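Local structure of glutamyl endopeptidase (Staphylococcus epidermidis, 6PYM) at residues S118-T121 / D122-I125; D137-L140 / A141-W144; V173-G176 / K177-I181; V196-D200 / F201-F205. The protein probably cleaves peptide bonds on the carbonyl side of glutamate, and also of aspartate, as a secreted serine endopeptidase of the trypsin-like S1B family. The protein carries 1 engineered substitution. All coordinates share one frame; numbering follows the deposited sequence.

Contact 1. Residues S118-T121 / D122-I125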
loop_
_atom_site.group_PDB
_atom_site.type_symbol
_atom_site.label_atom_id
_atom_site.label_comp_id
_atom_site.label_asym_id
_atom_site.label_seq_id
_atom_site.Cartn_x
_atom_site.Cartn_y
_atom_site.Cartn_z
ATOM N N SER A 118 7.598 -10.004 -0.457
ATOM C CA SER A 118 8.973 -10.486 -0.511
ATOM C C SER A 118 9.447 -10.951 0.862
ATOM O O SER A 118 9.151 -10.332 1.885
ATOM C CB SER A 118 9.893 -9.371 -0.997
ATOM O OG SER A 118 11.240 -9.813 -1.042
ATOM N N SER A 119 10.209 -12.050 0.870
ATOM C CA SER A 119 10.943 -12.444 2.064
ATOM C C SER A 119 12.038 -11.444 2.403
ATOM O O SER A 119 12.541 -11.449 3.533
ATOM C CB SER A 119 11.593 -13.805 1.841
ATOM O OG SER A 119 12.664 -13.680 0.921
ATOM N N ASN A 120 12.415 -10.598 1.442
ATOM C CA ASN A 120 13.438 -9.569 1.597
ATOM C C ASN A 120 14.837 -10.139 1.810
ATOM O O ASN A 120 15.751 -9.409 2.190
ATOM C CB ASN A 120 13.060 -8.511 2.641
ATOM C CG ASN A 120 12.172 -7.425 2.060
ATOM O OD1 ASN A 120 12.448 -6.913 0.979
ATOM N ND2 ASN A 120 11.101 -7.079 2.762
ATOM N N THR A 121 15.032 -11.426 1.510
ATOM C CA THR A 121 16.345 -12.046 1.672
ATOM C C THR A 121 17.389 -11.424 0.749
ATOM O O THR A 121 18.582 -11.415 1.079
ATOM C CB THR A 121 16.250 -13.561 1.445
ATOM O OG1 THR A 121 17.507 -14.174 1.758
ATOM C CG2 THR A 121 15.896 -13.867 0.005
ATOM N N ASP A 122 16.969 -10.895 -0.401
ATOM C CA ASP A 122 17.883 -10.365 -1.402
ATOM C C ASP A 122 17.890 -8.846 -1.479
ATOM O O ASP A 122 18.659 -8.288 -2.266
ATOM C CB ASP A 122 17.531 -10.925 -2.785
ATOM C CG ASP A 122 17.756 -12.414 -2.888
ATOM O OD1 ASP A 122 18.794 -12.888 -2.392
ATOM O OD2 ASP A 122 16.896 -13.110 -3.464
ATOM N N THR A 123 17.064 -8.165 -0.690
ATOM C CA THR A 123 16.859 -6.731 -0.873
ATOM C C THR A 123 18.066 -5.952 -0.369
ATOM O O THR A 123 18.561 -6.200 0.734
ATOM C CB THR A 123 15.593 -6.312 -0.133
ATOM O OG1 THR A 123 14.515 -7.133 -0.597
ATOM C CG2 THR A 123 15.256 -4.841 -0.386
ATOM N N ARG A 124 18.543 -5.008 -1.181
ATOM C CA ARG A 124 19.786 -4.305 -0.897
ATOM C C ARG A 124 19.695 -2.861 -1.359
ATOM O O ARG A 124 18.913 -2.519 -2.248
ATOM C CB ARG A 124 20.970 -4.967 -1.609
ATOM C CG ARG A 124 21.296 -6.322 -1.043
ATOM C CD ARG A 124 22.373 -7.057 -1.804
ATOM N NE ARG A 124 22.606 -8.331 -1.140
ATOM C CZ ARG A 124 23.536 -9.221 -1.471
ATOM N NH1 ARG A 124 24.359 -8.997 -2.486
ATOM N NH2 ARG A 124 23.634 -10.331 -0.757
ATOM N N ILE A 125 20.536 -2.010 -0.768
ATOM C CA ILE A 125 20.593 -0.638 -1.245
ATOM C C ILE A 125 21.060 -0.635 -2.700
ATOM O O ILE A 125 21.749 -1.557 -3.167
ATOM C CB ILE A 125 21.446 0.281 -0.353
ATOM C CG1 ILE A 125 22.915 -0.140 -0.386
ATOM C CG2 ILE A 125 20.878 0.320 1.067
ATOM C CD1 ILE A 125 23.838 0.820 0.345
HETATM O O HOH W 1 18.189 -8.332 2.654
HETATM O O HOH W 2 21.022 -9.781 0.722
#

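Contact 2. Residues D137-L140 / A141-W144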
loop_
_atom_site.group_PDB
_atom_site.type_symbol
_atom_site.label_atom_id
_atom_site.label_comp_id
_atom_site.label_asym_id
_atom_site.label_seq_id
_atom_site.Cartn_x
_atom_site.Cartn_y
_atom_site.Cartn_z
ATOM N N ASP A 137 -1.654 14.876 -5.562
ATOM C CA ASP A 137 -1.515 15.946 -6.541
ATOM C C ASP A 137 -2.138 15.591 -7.879
ATOM O O ASP A 137 -2.333 16.483 -8.713
ATOM C CB ASP A 137 -0.050 16.362 -6.711
ATOM C CG ASP A 137 0.829 15.254 -7.269
ATOM O OD1 ASP A 137 0.675 14.076 -6.871
ATOM O OD2 ASP A 137 1.711 15.563 -8.095
ATOM N N LYS A 138 -2.477 14.334 -8.090
ATOM C CA LYS A 138 -3.097 13.866 -9.311
ATOM C C LYS A 138 -4.601 13.774 -9.119
ATOM O O LYS A 138 -5.108 13.909 -8.002
ATOM C CB LYS A 138 -2.491 12.510 -9.686
ATOM C CG LYS A 138 -0.967 12.522 -9.753
ATOM C CD LYS A 138 -0.418 13.521 -10.763
ATOM C CE LYS A 138 1.049 13.236 -11.021
ATOM N NZ LYS A 138 1.673 14.206 -11.956
ATOM N N PRO A 139 -5.364 13.550 -10.194
ATOM C CA PRO A 139 -6.819 13.468 -10.031
ATOM C C PRO A 139 -7.193 12.336 -9.085
ATOM O O PRO A 139 -6.514 11.299 -9.013
ATOM C CB PRO A 139 -7.326 13.214 -11.455
ATOM C CG PRO A 139 -6.269 13.804 -12.333
ATOM C CD PRO A 139 -4.978 13.503 -11.616
ATOM N N LEU A 140 -8.273 12.552 -8.338
ATOM C CA LEU A 140 -8.648 11.636 -7.270
ATOM C C LEU A 140 -8.783 10.212 -7.797
ATOM O O LEU A 140 -9.358 9.978 -8.865
ATOM C CB LEU A 140 -9.957 12.089 -6.625
ATOM C CG LEU A 140 -10.393 11.333 -5.367
ATOM C CD1 LEU A 140 -9.425 11.570 -4.223
ATOM C CD2 LEU A 140 -11.810 11.730 -4.972
ATOM N N ALA A 141 -8.213 9.266 -7.052
ATOM C CA ALA A 141 -8.335 7.839 -7.326
ATOM C C ALA A 141 -7.640 7.403 -8.609
ATOM O O ALA A 141 -7.983 6.356 -9.166
ATOM C CB ALA A 141 -9.792 7.362 -7.285
ATOM N N THR A 142 -6.656 8.168 -9.086
ATOM C CA THR A 142 -5.817 7.726 -10.189
ATOM C C THR A 142 -4.533 7.095 -9.660
ATOM O O THR A 142 -3.929 7.587 -8.699
ATOM C CB THR A 142 -5.503 8.843 -11.194
ATOM O OG1 THR A 142 -4.806 9.935 -10.558
ATOM C CG2 THR A 142 -6.790 9.354 -11.856
ATOM N N MET A 143 -4.137 5.990 -10.281
ATOM C CA MET A 143 -3.009 5.191 -9.820
ATOM C C MET A 143 -1.747 5.599 -10.571
ATOM O O MET A 143 -1.768 5.716 -11.805
ATOM C CB MET A 143 -3.304 3.708 -10.048
ATOM C CG MET A 143 -2.246 2.799 -9.458
ATOM S SD MET A 143 -2.355 1.061 -9.944
ATOM C CE MET A 143 -3.962 0.590 -9.290
ATOM N N TRP A 144 -0.656 5.814 -9.830
ATOM C CA TRP A 144 0.608 6.266 -10.390
ATOM C C TRP A 144 1.737 5.417 -9.838
ATOM O O TRP A 144 1.758 5.083 -8.646
ATOM C CB TRP A 144 0.879 7.760 -10.072
ATOM C CG TRP A 144 -0.128 8.633 -10.709
ATOM C CD1 TRP A 144 -1.437 8.761 -10.355
ATOM C CD2 TRP A 144 0.065 9.472 -11.852
ATOM N NE1 TRP A 144 -2.083 9.623 -11.217
ATOM C CE2 TRP A 144 -1.179 10.068 -12.145
ATOM C CE3 TRP A 144 1.166 9.774 -12.660
ATOM C CZ2 TRP A 144 -1.347 10.966 -13.202
ATOM C CZ3 TRP A 144 0.991 10.650 -13.716
ATOM C CH2 TRP A 144 -0.254 11.240 -13.970
#

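Contact 3. Residues V173-G176 / K177-I181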
loop_
_atom_site.group_PDB
_atom_site.type_symbol
_atom_site.label_atom_id
_atom_site.label_comp_id
_atom_site.label_asym_id
_atom_site.label_seq_id
_atom_site.Cartn_x
_atom_site.Cartn_y
_atom_site.Cartn_z
ATOM N N VAL A 173 5.593 -0.855 -1.903
ATOM C CA VAL A 173 6.911 -0.720 -2.507
ATOM C C VAL A 173 7.206 -2.060 -3.164
ATOM O O VAL A 173 7.239 -3.087 -2.478
ATOM C CB VAL A 173 7.977 -0.419 -1.441
ATOM C CG1 VAL A 173 9.318 -0.122 -2.102
ATOM C CG2 VAL A 173 7.541 0.705 -0.508
ATOM N N PHE A 174 7.390 -2.069 -4.480
ATOM C CA PHE A 174 7.592 -3.300 -5.234
ATOM C C PHE A 174 9.042 -3.413 -5.688
ATOM O O PHE A 174 9.633 -2.439 -6.169
ATOM C CB PHE A 174 6.717 -3.328 -6.490
ATOM C CG PHE A 174 5.246 -3.500 -6.230
ATOM C CD1 PHE A 174 4.722 -4.725 -5.861
ATOM C CD2 PHE A 174 4.371 -2.437 -6.407
ATOM C CE1 PHE A 174 3.353 -4.882 -5.649
ATOM C CE2 PHE A 174 3.003 -2.587 -6.198
ATOM C CZ PHE A 174 2.495 -3.813 -5.824
ATOM N N ASN A 175 9.603 -4.622 -5.573
ATOM C CA ASN A 175 10.873 -4.911 -6.225
ATOM C C ASN A 175 10.657 -5.263 -7.700
ATOM O O ASN A 175 9.543 -5.203 -8.233
ATOM C CB ASN A 175 11.658 -5.984 -5.465
ATOM C CG ASN A 175 10.970 -7.343 -5.453
ATOM O OD1 ASN A 175 10.081 -7.616 -6.261
ATOM N ND2 ASN A 175 11.400 -8.210 -4.537
ATOM N N GLY A 176 11.751 -5.631 -8.377
ATOM C CA GLY A 176 11.694 -5.956 -9.792
ATOM C C GLY A 176 10.896 -7.202 -10.106
ATOM O O GLY A 176 10.443 -7.365 -11.245
ATOM N N LYS A 177 10.725 -8.089 -9.132
ATOM C CA LYS A 177 9.862 -9.254 -9.263
ATOM C C LYS A 177 8.401 -8.947 -8.941
ATOM O O LYS A 177 7.582 -9.870 -8.883
ATOM C CB LYS A 177 10.365 -10.390 -8.369
ATOM C CG LYS A 177 11.735 -10.942 -8.754
ATOM C CD LYS A 177 12.199 -11.983 -7.744
ATOM C CE LYS A 177 13.575 -12.522 -8.094
ATOM N NZ LYS A 177 14.056 -13.480 -7.066
ATOM N N ASN A 178 8.064 -7.676 -8.724
ATOM C CA ASN A 178 6.702 -7.261 -8.398
ATOM C C ASN A 178 6.217 -7.855 -7.087
ATOM O O ASN A 178 5.025 -8.118 -6.918
ATOM C CB ASN A 178 5.728 -7.506 -9.547
ATOM C CG ASN A 178 6.030 -6.634 -10.739
ATOM O OD1 ASN A 178 6.454 -5.493 -10.579
ATOM N ND2 ASN A 178 5.804 -7.155 -11.937
ATOM N N GLN A 179 7.139 -8.040 -6.156
ATOM C CA GLN A 179 6.833 -8.440 -4.794
ATOM C C GLN A 179 6.923 -7.228 -3.878
ATOM O O GLN A 179 7.743 -6.333 -4.089
ATOM C CB GLN A 179 7.837 -9.487 -4.314
ATOM C CG GLN A 179 7.974 -10.676 -5.253
ATOM C CD GLN A 179 9.201 -11.514 -4.951
ATOM O OE1 GLN A 179 10.188 -11.019 -4.404
ATOM N NE2 GLN A 179 9.144 -12.804 -5.302
ATOM N N VAL A 180 6.092 -7.225 -2.842
ATOM C CA VAL A 180 6.043 -6.104 -1.905
ATOM C C VAL A 180 7.176 -6.243 -0.895
ATOM O O VAL A 180 7.211 -7.204 -0.119
ATOM C CB VAL A 180 4.683 -6.036 -1.197
ATOM C CG1 VAL A 180 4.631 -4.844 -0.243
ATOM C CG2 VAL A 180 3.542 -5.980 -2.198
ATOM N N ILE A 181 8.091 -5.273 -0.895
ATOM C CA ILE A 181 9.204 -5.255 0.047
ATOM C C ILE A 181 8.944 -4.332 1.232
ATOM O O ILE A 181 9.625 -4.460 2.264
ATOM C CB ILE A 181 10.532 -4.874 -0.647
ATOM C CG1 ILE A 181 10.493 -3.436 -1.177
ATOM C CG2 ILE A 181 10.877 -5.884 -1.741
ATOM C CD1 ILE A 181 11.832 -2.970 -1.744
#

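Contact 4. Residues V196-D200 / F201-F205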
loop_
_atom_site.group_PDB
_atom_site.type_symbol
_atom_site.label_atom_id
_atom_site.label_comp_id
_atom_site.label_asym_id
_atom_site.label_seq_id
_atom_site.Cartn_x
_atom_site.Cartn_y
_atom_site.Cartn_z
ATOM N N VAL A 196 7.851 1.227 5.721
ATOM C CA VAL A 196 8.018 0.146 6.683
ATOM C C VAL A 196 8.576 -1.049 5.934
ATOM O O VAL A 196 7.927 -1.584 5.027
ATOM C CB VAL A 196 6.691 -0.221 7.360
ATOM C CG1 VAL A 196 6.924 -1.313 8.411
ATOM C CG2 VAL A 196 6.053 1.006 7.978
ATOM N N TYR A 197 9.773 -1.476 6.322
ATOM C CA TYR A 197 10.438 -2.609 5.696
ATOM C C TYR A 197 9.842 -3.905 6.225
ATOM O O TYR A 197 9.726 -4.092 7.441
ATOM C CB TYR A 197 11.914 -2.541 6.062
ATOM C CG TYR A 197 12.815 -3.557 5.414
ATOM C CD1 TYR A 197 12.761 -3.803 4.049
ATOM C CD2 TYR A 197 13.761 -4.237 6.164
ATOM C CE1 TYR A 197 13.613 -4.705 3.451
ATOM C CE2 TYR A 197 14.618 -5.147 5.572
ATOM C CZ TYR A 197 14.537 -5.373 4.218
ATOM O OH TYR A 197 15.383 -6.268 3.614
ATOM N N ILE A 198 9.464 -4.800 5.319
ATOM C CA ILE A 198 8.829 -6.041 5.738
ATOM C C ILE A 198 9.912 -7.047 6.120
ATOM O O ILE A 198 10.263 -7.948 5.349
ATOM C CB ILE A 198 7.838 -6.538 4.671
ATOM C CG1 ILE A 198 6.734 -5.491 4.473
ATOM C CG2 ILE A 198 7.241 -7.892 5.059
ATOM C CD1 ILE A 198 5.854 -5.720 3.255
ATOM N N ASN A 199 10.480 -6.858 7.304
ATOM C CA ASN A 199 11.527 -7.738 7.803
ATOM C C ASN A 199 10.911 -8.996 8.422
ATOM O O ASN A 199 9.704 -9.236 8.344
ATOM C CB ASN A 199 12.471 -6.980 8.733
ATOM C CG ASN A 199 11.839 -6.625 10.067
ATOM O OD1 ASN A 199 10.722 -7.026 10.389
ATOM N ND2 ASN A 199 12.583 -5.877 10.874
ATOM N N ASP A 200 11.749 -9.822 9.059
ATOM C CA ASP A 200 11.269 -11.101 9.580
ATOM C C ASP A 200 10.196 -10.912 10.644
ATOM O O ASP A 200 9.235 -11.688 10.708
ATOM C CB ASP A 200 12.436 -11.929 10.123
ATOM C CG ASP A 200 13.354 -12.429 9.026
ATOM O OD1 ASP A 200 12.918 -12.486 7.856
ATOM O OD2 ASP A 200 14.512 -12.782 9.341
ATOM N N PHE A 201 10.336 -9.892 11.489
ATOM C CA PHE A 201 9.327 -9.648 12.514
ATOM C C PHE A 201 8.005 -9.196 11.903
ATOM O O PHE A 201 6.929 -9.588 12.369
ATOM C CB PHE A 201 9.843 -8.626 13.523
ATOM C CG PHE A 201 11.062 -9.086 14.266
ATOM C CD1 PHE A 201 10.951 -10.005 15.296
ATOM C CD2 PHE A 201 12.321 -8.618 13.926
ATOM C CE1 PHE A 201 12.075 -10.439 15.983
ATOM C CE2 PHE A 201 13.448 -9.048 14.609
ATOM C CZ PHE A 201 13.322 -9.960 15.637
ATOM N N VAL A 202 8.062 -8.373 10.856
ATOM C CA VAL A 202 6.830 -7.991 10.181
ATOM C C VAL A 202 6.198 -9.204 9.514
ATOM O O VAL A 202 4.976 -9.378 9.539
ATOM C CB VAL A 202 7.086 -6.836 9.198
ATOM C CG1 VAL A 202 5.813 -6.521 8.423
ATOM C CG2 VAL A 202 7.585 -5.601 9.957
ATOM N N GLN A 203 7.022 -10.064 8.919
ATOM C CA GLN A 203 6.498 -11.264 8.276
ATOM C C GLN A 203 5.783 -12.168 9.272
ATOM O O GLN A 203 4.768 -12.786 8.935
ATOM C CB GLN A 203 7.621 -12.002 7.554
ATOM C CG GLN A 203 8.118 -11.233 6.344
ATOM C CD GLN A 203 9.382 -11.806 5.755
ATOM O OE1 GLN A 203 9.507 -13.024 5.602
ATOM N NE2 GLN A 203 10.340 -10.946 5.436
ATOM N N GLN A 204 6.294 -12.255 10.507
ATOM C CA GLN A 204 5.608 -13.037 11.533
ATOM C C GLN A 204 4.245 -12.441 11.853
ATOM O O GLN A 204 3.251 -13.167 11.954
ATOM C CB GLN A 204 6.468 -13.111 12.792
ATOM C CG GLN A 204 7.738 -13.911 12.601
ATOM C CD GLN A 204 8.641 -13.877 13.816
ATOM O OE1 GLN A 204 8.453 -13.070 14.723
ATOM N NE2 GLN A 204 9.623 -14.771 13.844
ATOM N N PHE A 205 4.182 -11.119 12.002
ATOM C CA PHE A 205 2.910 -10.437 12.215
ATOM C C PHE A 205 1.927 -10.734 11.089
ATOM O O PHE A 205 0.742 -10.979 11.337
ATOM C CB PHE A 205 3.188 -8.934 12.347
ATOM C CG PHE A 205 1.973 -8.039 12.232
ATOM C CD1 PHE A 205 1.034 -7.970 13.249
ATOM C CD2 PHE A 205 1.815 -7.208 11.129
ATOM C CE1 PHE A 205 -0.056 -7.124 13.151
ATOM C CE2 PHE A 205 0.733 -6.362 11.032
ATOM C CZ PHE A 205 -0.205 -6.323 12.040
#

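Contact 1. Residues S118-T121 / D122-I125
The hydroxyl of Thr123 donates to the side-chain carbonyl of Asn120, with Thr123 OG1 2.6 Å from Asn120 OD1. The donor lies in the carbonyl plane on a lone pair, with a C=O...donor angle of 132°. Thr123 OG1 stands anti to its own carbonyl carbon and beside its backbone N (chi1 -55°), which carries the hydroxyl back to the amide. The Asn120 amide is buried and used at both ends, since ND2 donates to Ile181 O and Ile198 O. Between Asn120 and Thr123, Thr123 N also reaches Asn120 O in a weak backbone bond of 3.4 Å. Two waters extend the polar network: one lies within hydrogen-bonding distance of both Asn120 O and Thr123 O, and another bridges Thr121 O and Arg124 NE, lying in the plane of the guanidinium at its edge. Upstream, Asn120 N donates to Ser118 OG at 2.9 Å, forming an ST turn that leads the chain into Asn120.

Packing is slight by comparison. Thr121 and Asp122 run side by side, pointing the same way, and methyl CG2 of Thr121 rests near the carboxylate, 3.7 Å from Asp122 OD2, on the exposed flank of the turn. The stretch lies in the loop between helix 108-111 and strand 128-133, with Asn120 and Thr123 against Tyr197 of strand 192-197 and Ser118 and Thr123 against Ile181 of strand 180-188.

Contact 2. Residues D137-L140 / A141-W144
Lys138 is bent at chi2 (-59°), and this bend lays its aliphatic chain over one face of the Trp144 indole, the two side chains crossing at about a right angle. CG of Lys138 sits 3.5 Å from the centroid of the five-membered ring in a CH-pi contact. Farther along, Lys138 NZ lies over the six-membered ring, 4.3 Å from its centroid, in a cation-pi contact. With chi1 of 60°, Thr142 OG1 is held between its backbone N and carbonyl carbon, where it can face both Pro139 and the indole. Thr142 OG1 donates to Pro139 O at 2.7 Å and accepts from Trp144 NE1 at 2.8 Å, the hydroxyl oxygen lying in the plane of the ring. Pro139 O also accepts from Thr142 N at 3.1 Å, closing a type II beta turn from Pro139 to Thr142.

The turn leads into strand 143-154, beside strand 8-11, where Gln10 packs on Thr142 and Trp144. One hydroxyl thus links the turn carbonyl to the indole N-H through an in-plane bond that would help set the rotation of the indole, while the lysine lies across its face; the pi cloud would probably help stabilise the ammonium charge.

Contact 3. Residues V173-G176 / K177-I181
Strands 172-174 and 180-188 are joined here as an antiparallel hairpin, in which Phe174 faces Val180 as a non-hydrogen-bonded pair, Ile181 N donates to Val173 O at 2.8 Å and Asn175 N to Gln179 O on the other side of that pair, and a type I beta turn from Asn175 to Asn178 reverses the chain, Asn178 N binding Asn175 O.

Asn175 is the side chain that organises the turn. Its CG sits between the backbone N and the carbonyl carbon (chi1 65°), directing the amide toward the backbone of Lys177 and Gln179. There Asn175 OD1 takes Gln179 N at 3.0 Å, with the donor 41° above the carbonyl plane, and also a weak bond from Lys177 N. The other end of the amide points to the Gln179 side chain: Asn175 ND2 donates to Gln179 OE1 at 3.1 Å in an almost straight bond that lies in the asparagine's own amide plane. The two amide planes are 41° apart.

Apolar contacts lie along the paired strands. Phe174 CE1 rests 3.6 Å from Val180 CG2, and Val173 CG1 meets Ile181 CG1 at 3.6 Å. Ile181 CG2 comes within 3.7 Å of Asn175 ND2, placing a methyl against the buried amide. Strand 128-133 adjoins this pair, with Ile129 touching both Val173 and Ile181, and His18 meets the Phe174 ring edge-to-face. This is a beta hairpin of the C-terminal sheet in the trypsin-like fold, closed by a turn whose first asparagine accepts from the backbone N of Gln179 and, weakly, of Lys177.

Contact 4. Residues V196-D200 / F201-F205
Val202 packs closely where the chain leaves strand 192-197 and enters helix 200-209: its CG1 lies 3.9 Å from Ile198 CG2, and its CG2 lies 3.6 Å from Tyr197 O. Asn199 sits at the N-cap position and accepts from Val202 N at 3.0 Å through OD1, nearly along the C=O axis. With chi1 of 71°, its CG is placed between backbone N and carbonyl carbon, bringing the amide oxygen back over the first turn. Gln203 grips the same corner twice. Its backbone N donates to Asn199 O at 2.9 Å, while its side-chain NE2 donates to Ile198 O at 3.0 Å, approaching 37° above that carbonyl's plane. The same NE2 also donates to Ser119 O of the neighbouring loop, so the buried amide ties helix and loop together. Methyl CG2 of Ile198 packs on Gln203 CG, with the two side chains crossing at about a right angle.

The other side is looser and faces solvent. Asp200, Phe201 and Gln204 are exposed; Asn199 ND2 lies near the plane of the Phe201 ring at its edge, 4.1 Å from CD2, with amide and ring planes 67° apart. Gln204 N donates to Asp200 O in the first turn. Ile198 centres an inverse gamma turn just before the helix, and Asn199 then makes a classical asparagine N-cap at the start of the C-terminal helix found in trypsin-like proteases.

Overall arrangement
From the N terminus the contacts follow in series, none enclosing or crossing another. Contact 1 closes a turn in the loop ahead of strand 128-133, contact 2 turns the chain into strand 143-154, contact 3 closes the hairpin of strands 172-174 and 180-188, and contact 4 joins strand 192-197 to the last helix. Contacts 1, 3 and 4 form a continuous cluster: Ile198 N donates to Ile181 O between contacts 4 and 3, and Ser118 N pairs with Val180 O between contacts 1 and 3. Contact 2 stands apart, its centre about 29 Å from those of contacts 1 and 4, yet it reaches the same antiparallel sheet as contacts 3 and 4.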